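Local coordinates for mandelate racemase/muconate lactonizing enzyme, C-terminal domain protein (Paracoccus denitrificans, PDB 4DWD) that binds magnesium and probably acts as a hydro-lyase of the mandelate racemase/muconate lactonizing enzyme family, at residues B[332-336]-B[363-367]; B[96-100]-B[273-279]; B[167-171]-B[199-203]. Residue numbers count along the deposited sequence, not the author numbering.

Interaction 1 of 3, residues B[332-336]-B[363-367]; sequences GRPVF and ELASR
A loop lies against the short helix 361-367. The backbones are nearest at Val335 and Leu364, whose CA atoms are 5.3 Å apart. Gly332 begins a turn that is closed by the bond from Phe336 N to Gly332 O, 3.0 Å. Arg333 runs away from the helix and forms a salt bridge with Glu341. The peptide bond before Pro334 is cis. Its CA-to-CB bond points toward the helix. Pro334 CG sits over one face of the Arg367 guanidinium, 3.4 Å from Arg367 NH2, and 3.5 Å from Glu363 OE1. Val335 has a t rotamer. Its CG2 packs 3.6 Å from Arg367 CD, and its CG1 meets Leu364 CD1 at 4.1 Å. The CA-to-CB bond of Phe336 points away from the helix; its ring meets that of Phe27 nearly at right angles.

On the helix, Glu363 (m, m) and Arg367 (m, t, t) are one turn apart and form a salt bridge, Arg367 NE to Glu363 OE1, 3.0 Å. Arg367 NH1 also binds the carbonyl oxygens of Ala14 and Gly16. Ser366 OG donates to Glu363 O, 2.8 Å. No hydrogen bond joins the two segments. Val335, Leu364 and Arg367 all touch Val13 of strand 5-14. The contact therefore packs a loop of the C-terminal barrel domain on the C-terminal helix that leads into the N-terminal antiparallel sheet, in the two-domain fold of the enolase superfamily.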
loop_
_atom_site.group_PDB
_atom_site.type_symbol
_atom_site.label_atom_id
_atom_site.label_comp_id
_atom_site.label_asym_id
_atom_site.label_seq_id
_atom_site.Cartn_x
_atom_site.Cartn_y
_atom_site.Cartn_z
ATOM N N GLY B 332 2.299 -24.117 -42.885
ATOM C CA GLY B 332 0.924 -24.603 -42.763
ATOM C C GLY B 332 0.567 -25.607 -43.850
ATOM O O GLY B 332 -0.227 -26.522 -43.626
ATOM N N ARG B 333 1.160 -25.432 -45.032
ATOM C CA ARG B 333 1.017 -26.382 -46.124
ATOM C C ARG B 333 2.204 -27.366 -46.097
ATOM O O ARG B 333 3.313 -26.984 -45.707
ATOM C CB ARG B 333 0.973 -25.626 -47.457
ATOM C CG ARG B 333 -0.186 -24.647 -47.572
ATOM C CD ARG B 333 -0.157 -23.907 -48.900
ATOM N NE ARG B 333 -1.181 -22.860 -48.961
ATOM C CZ ARG B 333 -2.418 -23.041 -49.422
ATOM N NH1 ARG B 333 -2.802 -24.232 -49.869
ATOM N NH2 ARG B 333 -3.275 -22.033 -49.438
ATOM N N PRO B 334 1.998 -28.623 -46.542
ATOM C CA PRO B 334 0.795 -29.168 -47.173
ATOM C C PRO B 334 -0.167 -29.886 -46.228
ATOM O O PRO B 334 -1.179 -30.427 -46.692
ATOM C CB PRO B 334 1.376 -30.171 -48.164
ATOM C CG PRO B 334 2.576 -30.708 -47.464
ATOM C CD PRO B 334 3.120 -29.580 -46.613
ATOM N N VAL B 335 0.123 -29.902 -44.928
ATOM C CA VAL B 335 -0.746 -30.622 -43.989
ATOM C C VAL B 335 -2.158 -30.052 -43.976
ATOM O O VAL B 335 -3.132 -30.802 -43.887
ATOM C CB VAL B 335 -0.136 -30.679 -42.575
ATOM C CG1 VAL B 335 -1.153 -31.168 -41.543
ATOM C CG2 VAL B 335 1.072 -31.604 -42.602
ATOM N N PHE B 336 -2.262 -28.728 -44.060
ATOM C CA PHE B 336 -3.557 -28.060 -44.123
ATOM C C PHE B 336 -3.799 -27.459 -45.494
ATOM O O PHE B 336 -2.864 -27.012 -46.151
ATOM C CB PHE B 336 -3.654 -26.973 -43.044
ATOM C CG PHE B 336 -3.484 -27.498 -41.653
ATOM C CD1 PHE B 336 -4.443 -28.326 -41.076
ATOM C CD2 PHE B 336 -2.330 -27.201 -40.935
ATOM C CE1 PHE B 336 -4.267 -28.820 -39.791
ATOM C CE2 PHE B 336 -2.150 -27.688 -39.653
ATOM C CZ PHE B 336 -3.116 -28.510 -39.084
ATOM N N GLU B 363 -1.441 -36.281 -46.677
ATOM C CA GLU B 363 -0.239 -35.576 -46.257
ATOM C C GLU B 363 -0.054 -35.759 -44.759
ATOM O O GLU B 363 1.041 -36.086 -44.300
ATOM C CB GLU B 363 -0.294 -34.084 -46.605
ATOM C CG GLU B 363 0.088 -33.761 -48.045
ATOM C CD GLU B 363 1.543 -34.064 -48.372
ATOM O OE1 GLU B 363 2.371 -34.249 -47.456
ATOM O OE2 GLU B 363 1.867 -34.121 -49.571
ATOM N N LEU B 364 -1.129 -35.567 -44.000
ATOM C CA LEU B 364 -1.058 -35.762 -42.560
ATOM C C LEU B 364 -0.542 -37.157 -42.232
ATOM O O LEU B 364 0.407 -37.300 -41.469
ATOM C CB LEU B 364 -2.428 -35.571 -41.923
ATOM C CG LEU B 364 -2.389 -35.927 -40.437
ATOM C CD1 LEU B 364 -1.826 -34.762 -39.645
ATOM C CD2 LEU B 364 -3.749 -36.367 -39.947
ATOM N N ALA B 365 -1.187 -38.177 -42.802
ATOM C CA ALA B 365 -0.807 -39.567 -42.564
ATOM C C ALA B 365 0.681 -39.794 -42.807
ATOM O O ALA B 365 1.353 -40.416 -41.981
ATOM C CB ALA B 365 -1.654 -40.516 -43.401
ATOM N N SER B 366 1.199 -39.253 -43.909
ATOM C CA SER B 366 2.597 -39.460 -44.297
ATOM C C SER B 366 3.595 -38.744 -43.394
ATOM O O SER B 366 4.780 -39.089 -43.386
ATOM C CB SER B 366 2.819 -39.026 -45.746
ATOM O OG SER B 366 2.844 -37.616 -45.846
ATOM N N ARG B 367 3.115 -37.748 -42.645
ATOM C CA ARG B 367 3.980 -36.890 -41.820
ATOM C C ARG B 367 3.776 -37.082 -40.316
ATOM O O ARG B 367 4.496 -36.479 -39.503
ATOM C CB ARG B 367 3.764 -35.413 -42.180
ATOM C CG ARG B 367 4.288 -35.028 -43.561
ATOM C CD ARG B 367 3.580 -33.785 -44.076
ATOM N NE ARG B 367 4.171 -33.295 -45.318
ATOM C CZ ARG B 367 5.126 -32.368 -45.385
ATOM N NH1 ARG B 367 5.617 -31.817 -44.277
ATOM N NH2 ARG B 367 5.605 -32.002 -46.569
#

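Interaction 2 of 3, residues B[96-100]-B[273-279]; sequences AACDI and VKMGGIT
Asp99 is the main polar link between helix 90-110 and the start of helix 277-291. Its chi1 is t and its chi2 is 84°, which places the carboxylate at the N-terminal end of the second helix. OD2 of Asp99 accepts from Thr279 N, 3.1 Å, and lies 2.7 Å from Ile278 N. OD1 of Asp99 accepts from Thr279 OG1, 2.7 Å. Thr279 adopts m, and its OG1 also bonds to Trp103 NE1. An acidic side chain of one helix thus holds the first turn of another.

The backbones are nearest at Ala96 and Gly277, with CA atoms 4.0 Å apart. Ala96 CB points into the loop and lies 3.5 Å from Gly277 N. Ala96 CB is also 3.8 Å from Met275 C, the carbonyl carbon of a selenomethionine. Gly277 has phi/psi 62/-161. A CB there would clash with Asp99 OD2 and Ala96 O. Ile100 (m, t) lays its CG1 4.0 Å from Gly277 CA and its CD1 4.0 Å from CG1 of Val273 (m). Lys274 and Met275 point away. Lys274 NZ bonds to Ser43 OG, and the Lys274 side chain is about 5 Å from that of Glu249, a calcium ligand in a structure of this protein.

The contact joins the N-terminal domain to the barrel. Ile100 continues onto Val304 and Ala308 of helix 304-314, Ile278 reaches Val312 of that helix, and Asp99 and Thr279 touch His71 of helix 71-81.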
loop_
_atom_site.group_PDB
_atom_site.type_symbol
_atom_site.label_atom_id
_atom_site.label_comp_id
_atom_site.label_asym_id
_atom_site.label_seq_id
_atom_site.Cartn_x
_atom_site.Cartn_y
_atom_site.Cartn_z
ATOM N N ALA B 96 -5.298 -27.547 -23.443
ATOM C CA ALA B 96 -5.713 -26.597 -24.484
ATOM C C ALA B 96 -5.999 -27.319 -25.791
ATOM O O ALA B 96 -7.012 -27.052 -26.432
ATOM C CB ALA B 96 -4.632 -25.549 -24.704
ATOM N N ALA B 97 -5.108 -28.236 -26.178
ATOM C CA ALA B 97 -5.284 -28.963 -27.436
ATOM C C ALA B 97 -6.596 -29.756 -27.432
ATOM O O ALA B 97 -7.330 -29.778 -28.435
ATOM C CB ALA B 97 -4.095 -29.888 -27.662
ATOM N N CYS B 98 -6.897 -30.404 -26.306
ATOM C CA CYS B 98 -8.131 -31.184 -26.211
ATOM C C CYS B 98 -9.358 -30.284 -26.230
ATOM O O CYS B 98 -10.357 -30.636 -26.846
ATOM C CB CYS B 98 -8.126 -32.081 -24.970
ATOM S SG CYS B 98 -6.861 -33.378 -25.027
ATOM N N ASP B 99 -9.281 -29.125 -25.570
ATOM C CA ASP B 99 -10.379 -28.170 -25.603
ATOM C C ASP B 99 -10.696 -27.721 -27.018
ATOM O O ASP B 99 -11.860 -27.677 -27.426
ATOM C CB ASP B 99 -10.043 -26.944 -24.757
ATOM C CG ASP B 99 -11.167 -25.940 -24.734
ATOM O OD1 ASP B 99 -12.100 -26.101 -23.917
ATOM O OD2 ASP B 99 -11.140 -25.003 -25.536
ATOM N N ILE B 100 -9.653 -27.402 -27.780
ATOM C CA ILE B 100 -9.849 -26.906 -29.143
ATOM C C ILE B 100 -10.507 -28.014 -30.006
ATOM O O ILE B 100 -11.455 -27.757 -30.756
ATOM C CB ILE B 100 -8.525 -26.415 -29.761
ATOM C CG1 ILE B 100 -8.013 -25.155 -29.037
ATOM C CG2 ILE B 100 -8.728 -26.080 -31.241
ATOM C CD1 ILE B 100 -6.545 -24.869 -29.307
ATOM N N VAL B 273 -2.957 -22.156 -27.607
ATOM C CA VAL B 273 -2.413 -23.515 -27.664
ATOM C C VAL B 273 -1.422 -23.797 -26.544
ATOM O O VAL B 273 -0.931 -24.934 -26.410
ATOM C CB VAL B 273 -1.796 -23.883 -29.040
ATOM C CG1 VAL B 273 -2.834 -23.781 -30.136
ATOM C CG2 VAL B 273 -0.569 -23.052 -29.385
ATOM N N LYS B 274 -1.142 -22.776 -25.730
ATOM C CA LYS B 274 -0.316 -22.969 -24.531
ATOM C C LYS B 274 -1.141 -23.220 -23.274
ATOM O O LYS B 274 -0.661 -23.848 -22.327
ATOM C CB LYS B 274 0.606 -21.765 -24.283
ATOM C CG LYS B 274 1.652 -21.596 -25.375
ATOM C CD LYS B 274 2.561 -20.421 -25.033
ATOM C CE LYS B 274 3.588 -20.144 -26.122
ATOM N NZ LYS B 274 4.635 -21.210 -26.178
HETATM N N MSE B 275 -2.362 -22.700 -23.253
HETATM C CA MSE B 275 -3.226 -22.770 -22.069
HETATM C C MSE B 275 -4.637 -22.503 -22.506
HETATM O O MSE B 275 -4.870 -21.765 -23.479
HETATM C CB MSE B 275 -2.778 -21.725 -21.027
HETATM C CG MSE B 275 -2.868 -20.262 -21.487
HETATM SE SE MSE B 275 -4.636 -19.461 -21.124
HETATM C CE MSE B 275 -4.360 -19.074 -19.219
ATOM N N GLY B 276 -5.580 -23.122 -21.798
ATOM C CA GLY B 276 -6.982 -22.739 -21.867
ATOM C C GLY B 276 -7.788 -23.189 -23.068
ATOM O O GLY B 276 -8.956 -23.530 -22.936
ATOM N N GLY B 277 -7.184 -23.184 -24.256
ATOM C CA GLY B 277 -7.979 -23.443 -25.448
ATOM C C GLY B 277 -9.031 -22.359 -25.603
ATOM O O GLY B 277 -8.902 -21.267 -25.044
ATOM N N ILE B 278 -10.063 -22.638 -26.384
ATOM C CA ILE B 278 -11.123 -21.662 -26.603
ATOM C C ILE B 278 -11.838 -21.298 -25.291
ATOM O O ILE B 278 -12.019 -20.118 -24.989
ATOM C CB ILE B 278 -12.103 -22.180 -27.686
ATOM C CG1 ILE B 278 -11.393 -22.133 -29.052
ATOM C CG2 ILE B 278 -13.412 -21.383 -27.665
ATOM C CD1 ILE B 278 -11.980 -23.056 -30.098
ATOM N N THR B 279 -12.221 -22.304 -24.512
ATOM C CA THR B 279 -12.934 -22.065 -23.251
ATOM C C THR B 279 -12.119 -21.163 -22.315
ATOM O O THR B 279 -12.631 -20.167 -21.790
ATOM C CB THR B 279 -13.243 -23.400 -22.568
ATOM O OG1 THR B 279 -13.945 -24.239 -23.502
ATOM C CG2 THR B 279 -14.096 -23.193 -21.330
#

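Interaction 3 of 3, residues B[167-171]-B[199-203]; sequences RTRCD and NNGYS
This is a polar contact between two neighbouring barrel loops. One follows strand 158-162 and the other follows strand 194-197. Neither segment is regular helix or strand. The backbones come closest at Asp171 and Tyr202, with CA atoms 4.9 Å apart. One direct backbone hydrogen bond joins them, from Asp171 N to Gly201 O, 3.0 Å. Asp171 has positive phi (50/46) and chi1 m. Its carboxylate takes two bonds from one residue: Ser203 N donates to Asp171 OD1, 2.9 Å, and Ser203 OG donates to Asp171 OD2, 2.7 Å. Ser203 (p) is also the N-cap of helix 204-216. Asp171 OD1 lies 3.5 Å from Tyr202 CB and near the plane of the ring, at its edge.

Strands 158-162 and 194-197 are adjacent and parallel in the TIM-type barrel of the enolase superfamily, and these loops leave their C-terminal ends. Asn199 N bonds to OD1 of Asp197, which with Glu223 and Glu249 binds calcium in a structure of this protein, though no such ion is bound to this chain in the model.

Cys170 (t) puts its SG 3.4 Å from Ser203 N. Further back, water 1 bridges the backbones, donating to Arg169 O at 2.7 Å and to Asn200 O at 2.9 Å. Asn200 and Asn199 both have positive phi. Arg167 (m, t, p) brings its guanidinium to Asn200, with Asn200 OD1 over one face, 3.3 Å from Arg167 CZ. The guanidinium bonds to Gln250, Gln227 and His228, and Asn200 ND2 to Glu224 OE1. Arg167 O bonds to His318 of a second subunit, and Arg167 also packs on Val83 of a third.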
loop_
_atom_site.group_PDB
_atom_site.type_symbol
_atom_site.label_atom_id
_atom_site.label_comp_id
_atom_site.label_asym_id
_atom_site.label_seq_id
_atom_site.Cartn_x
_atom_site.Cartn_y
_atom_site.Cartn_z
ATOM N N ARG B 167 18.411 -16.732 -23.514
ATOM C CA ARG B 167 17.913 -16.240 -22.209
ATOM C C ARG B 167 18.857 -16.474 -21.025
ATOM O O ARG B 167 18.555 -16.058 -19.895
ATOM C CB ARG B 167 16.529 -16.809 -21.880
ATOM C CG ARG B 167 15.391 -16.180 -22.664
ATOM C CD ARG B 167 14.077 -16.846 -22.278
ATOM N NE ARG B 167 13.533 -16.320 -21.026
ATOM C CZ ARG B 167 12.321 -16.611 -20.553
ATOM N NH1 ARG B 167 11.536 -17.451 -21.213
ATOM N NH2 ARG B 167 11.880 -16.045 -19.434
ATOM N N THR B 168 19.983 -17.141 -21.270
ATOM C CA THR B 168 21.042 -17.202 -20.264
ATOM C C THR B 168 21.879 -15.925 -20.289
ATOM O O THR B 168 22.712 -15.721 -19.419
ATOM C CB THR B 168 21.976 -18.423 -20.425
ATOM O OG1 THR B 168 22.652 -18.360 -21.690
ATOM C CG2 THR B 168 21.200 -19.738 -20.303
ATOM N N ARG B 169 21.636 -15.076 -21.286
ATOM C CA ARG B 169 22.344 -13.805 -21.425
ATOM C C ARG B 169 21.384 -12.640 -21.207
ATOM O O ARG B 169 20.176 -12.784 -21.386
ATOM C CB ARG B 169 22.984 -13.711 -22.807
ATOM C CG ARG B 169 23.930 -14.868 -23.118
ATOM C CD ARG B 169 24.613 -14.657 -24.453
ATOM N NE ARG B 169 25.594 -13.579 -24.372
ATOM C CZ ARG B 169 26.128 -12.960 -25.424
ATOM N NH1 ARG B 169 25.777 -13.314 -26.652
ATOM N NH2 ARG B 169 26.996 -12.002 -25.251
ATOM N N CYS B 170 21.919 -11.488 -20.820
ATOM C CA CYS B 170 21.077 -10.372 -20.411
ATOM C C CYS B 170 21.744 -9.059 -20.819
ATOM O O CYS B 170 22.959 -8.931 -20.707
ATOM C CB CYS B 170 20.906 -10.417 -18.893
ATOM S SG CYS B 170 19.619 -9.318 -18.284
ATOM N N ASP B 171 20.948 -8.100 -21.305
ATOM C CA ASP B 171 21.445 -6.781 -21.710
ATOM C C ASP B 171 22.644 -6.939 -22.648
ATOM O O ASP B 171 23.649 -6.256 -22.491
ATOM C CB ASP B 171 21.879 -5.939 -20.495
ATOM C CG ASP B 171 20.723 -5.513 -19.600
ATOM O OD1 ASP B 171 19.542 -5.671 -19.971
ATOM O OD2 ASP B 171 21.020 -4.990 -18.504
ATOM N N ASN B 199 11.739 -10.670 -25.975
ATOM C CA ASN B 199 11.892 -12.087 -25.610
ATOM C C ASN B 199 12.766 -12.225 -24.361
ATOM O O ASN B 199 13.704 -13.026 -24.316
ATOM C CB ASN B 199 12.436 -12.909 -26.790
ATOM C CG ASN B 199 11.486 -12.921 -27.968
ATOM O OD1 ASN B 199 11.751 -12.300 -29.001
ATOM N ND2 ASN B 199 10.364 -13.609 -27.818
ATOM N N ASN B 200 12.428 -11.426 -23.349
ATOM C CA ASN B 200 12.959 -11.582 -21.991
ATOM C C ASN B 200 14.433 -11.208 -21.875
ATOM O O ASN B 200 15.135 -11.695 -20.983
ATOM C CB ASN B 200 12.705 -13.016 -21.486
ATOM C CG ASN B 200 11.277 -13.465 -21.717
ATOM O OD1 ASN B 200 11.027 -14.315 -22.572
ATOM N ND2 ASN B 200 10.333 -12.902 -20.967
ATOM N N GLY B 201 14.888 -10.311 -22.750
ATOM C CA GLY B 201 16.316 -10.077 -22.901
ATOM C C GLY B 201 16.950 -9.068 -21.966
ATOM O O GLY B 201 18.164 -8.933 -21.991
ATOM N N TYR B 202 16.163 -8.374 -21.144
ATOM C CA TYR B 202 16.726 -7.251 -20.372
ATOM C C TYR B 202 16.532 -7.342 -18.877
ATOM O O TYR B 202 15.595 -7.983 -18.374
ATOM C CB TYR B 202 16.141 -5.907 -20.827
ATOM C CG TYR B 202 16.270 -5.649 -22.302
ATOM C CD1 TYR B 202 17.520 -5.621 -22.925
ATOM C CD2 TYR B 202 15.149 -5.424 -23.076
ATOM C CE1 TYR B 202 17.633 -5.393 -24.288
ATOM C CE2 TYR B 202 15.248 -5.183 -24.444
ATOM C CZ TYR B 202 16.496 -5.172 -25.036
ATOM O OH TYR B 202 16.596 -4.955 -26.386
ATOM N N SER B 203 17.441 -6.680 -18.171
ATOM C CA SER B 203 17.260 -6.393 -16.760
ATOM C C SER B 203 16.190 -5.311 -16.615
ATOM O O SER B 203 15.778 -4.708 -17.611
ATOM C CB SER B 203 18.574 -5.869 -16.191
ATOM O OG SER B 203 18.974 -4.669 -16.845
HETATM O O HOH W 1 17.513 -13.084 -21.768
#

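How the interactions relate
From the N terminus, helix 90-110 supplies the first half of interaction 2. The chain then enters the barrel. Interaction 3 closes a short loop there, from 167-171 to 199-203, across helix 174-188 and strand 194-197. This lies wholly within the long excursion that interaction 2 closes at 273-279. Interaction 1 follows in series, closing a loop from 332-336 to 363-367. Interaction 2 ties the barrel to helix 90-110 of the N-terminal domain. Interaction 1, about 22 Å away between centres, ties a barrel-domain loop to helix 361-367, which leads into the N-terminal sheet. Interaction 3 stays within the barrel, on the opposite side of the chain's centre from interaction 2. None of the three touch.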